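Local coordinates for flagellar hook-associated protein 2 (Helicobacter pylori, PDB 6IWY) that caps the distal end of the growing flagellar filament, promoting flagellin polymerisation there and keeping exported subunits from leaking out unpolymerised, at residues V32-L37 with I393-T398. Residues are numbered along the deposited sequence; the frame is centred on the assembly and turned at random.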
# COMPACT_ATOMS: atom_id res chain seq x y z
N VAL A 32 -17.98 33.16 -5.77
CA VAL A 32 -17.33 31.87 -5.52
C VAL A 32 -17.61 31.24 -4.15
O VAL A 32 -17.06 31.64 -3.13
CB VAL A 32 -15.79 31.93 -5.79
CG1 VAL A 32 -15.19 30.54 -5.78
CG2 VAL A 32 -15.50 32.59 -7.14
N ASP A 33 -18.49 30.24 -4.17
CA ASP A 33 -18.79 29.40 -3.04
C ASP A 33 -17.66 28.38 -3.00
O ASP A 33 -17.44 27.69 -3.98
CB ASP A 33 -20.13 28.69 -3.24
N VAL A 34 -16.93 28.32 -1.88
CA VAL A 34 -15.82 27.38 -1.72
C VAL A 34 -16.20 26.29 -0.74
O VAL A 34 -16.20 26.52 0.46
CB VAL A 34 -14.57 28.07 -1.19
CG1 VAL A 34 -13.45 27.07 -1.03
CG2 VAL A 34 -14.15 29.18 -2.12
N GLN A 35 -16.52 25.11 -1.25
CA GLN A 35 -17.01 24.03 -0.39
C GLN A 35 -15.86 23.24 0.26
O GLN A 35 -15.92 22.94 1.44
CB GLN A 35 -17.94 23.09 -1.18
CG GLN A 35 -19.45 23.35 -0.98
CD GLN A 35 -19.97 24.58 -1.73
OE1 GLN A 35 -19.20 25.30 -2.37
NE2 GLN A 35 -21.28 24.83 -1.64
N ASN A 36 -14.83 22.91 -0.51
CA ASN A 36 -13.66 22.20 0.03
C ASN A 36 -12.36 22.79 -0.50
O ASN A 36 -12.34 23.42 -1.53
CB ASN A 36 -13.74 20.70 -0.27
CG ASN A 36 -14.91 20.03 0.44
OD1 ASN A 36 -16.08 20.20 0.04
ND2 ASN A 36 -14.62 19.26 1.50
N LEU A 37 -11.28 22.59 0.24
CA LEU A 37 -9.95 22.95 -0.18
C LEU A 37 -9.17 21.69 -0.51
O LEU A 37 -9.37 20.64 0.11
CB LEU A 37 -9.21 23.65 0.95
CG LEU A 37 -9.58 25.08 1.33
CD1 LEU A 37 -8.74 25.54 2.52
CD2 LEU A 37 -9.37 25.98 0.10
N ILE A 393 -6.67 32.45 -9.36
CA ILE A 393 -7.26 32.30 -8.02
C ILE A 393 -6.53 31.26 -7.21
O ILE A 393 -6.25 30.18 -7.70
CB ILE A 393 -8.73 31.82 -8.10
CG1 ILE A 393 -9.60 32.81 -8.87
CG2 ILE A 393 -9.31 31.62 -6.69
CD1 ILE A 393 -11.05 32.38 -9.01
N THR A 394 -6.25 31.57 -5.95
CA THR A 394 -5.80 30.57 -4.98
C THR A 394 -6.88 30.41 -3.92
O THR A 394 -7.31 31.39 -3.34
CB THR A 394 -4.47 30.96 -4.31
OG1 THR A 394 -3.43 31.06 -5.30
CG2 THR A 394 -4.06 29.91 -3.24
N LEU A 395 -7.33 29.19 -3.67
CA LEU A 395 -8.32 28.97 -2.64
C LEU A 395 -7.61 28.84 -1.30
O LEU A 395 -6.63 28.09 -1.18
CB LEU A 395 -9.15 27.72 -2.92
CG LEU A 395 -9.97 27.69 -4.22
CD1 LEU A 395 -10.88 26.48 -4.20
CD2 LEU A 395 -10.78 28.97 -4.44
N GLU A 396 -8.11 29.56 -0.30
CA GLU A 396 -7.52 29.55 1.04
C GLU A 396 -8.46 29.09 2.14
O GLU A 396 -7.99 28.59 3.17
CB GLU A 396 -7.00 30.93 1.38
CG GLU A 396 -5.75 31.28 0.62
CD GLU A 396 -5.65 32.78 0.38
OE1 GLU A 396 -6.66 33.36 -0.08
OE2 GLU A 396 -4.58 33.37 0.67
N GLN A 397 -9.77 29.31 1.96
CA GLN A 397 -10.75 28.89 2.95
C GLN A 397 -12.10 28.54 2.38
O GLN A 397 -12.48 29.01 1.32
CB GLN A 397 -11.02 29.98 3.96
CG GLN A 397 -9.83 30.60 4.57
CD GLN A 397 -10.23 31.67 5.54
OE1 GLN A 397 -11.35 32.20 5.46
NE2 GLN A 397 -9.33 32.01 6.46
N THR A 398 -12.83 27.74 3.13
CA THR A 398 -14.21 27.45 2.79
C THR A 398 -15.05 28.70 3.03
O THR A 398 -14.60 29.65 3.68
CB THR A 398 -14.76 26.24 3.58
OG1 THR A 398 -14.42 26.37 4.97
CG2 THR A 398 -14.15 24.93 3.04
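Val34 and Leu395 make one of two apolar junctions between segments 32-37 and 393-398. The two side chains pass alongside each other, running opposite ways, with Val34 CG2 4.1 Å from Leu395 CD2. Leu37, just past the end of strand 30-36, meets Leu395 nearer its backbone, crossing at a slant with CD2 3.5 Å from Leu395 CB. A chi1 of -73° holds CG of Leu37 beside its own backbone N, and from there CD1 and CD2 reach Glu396 O and Leu395 CB. Leu17 of strand 17-19 and Phe370 of strand 368-371 also touch Leu395, extending this small core.

The surroundings are those of a beta-sheet domain built from both ends of this FliD fragment, with 393-398 inside the FliD C-terminal family region: strand 30-36 runs antiparallel between 368-371 and 405-407, while 393-395 pairs with 17-19 in a separate two-stranded sheet. Gln35 and Asn36 together face Ala369 in a classic beta bulge.

Backbone carbonyls supply a second group of contacts. Gln397 O lies 3.2 Å from Val34 CG1. Thr398 CA makes a CA-H...O contact with Val34 O (3.2 Å, 129° at the hydrogen), while its methyl CG2 rests against Gln35 O. Just beyond, Thr399 OG1 accepts a hydrogen bond from Val34 N.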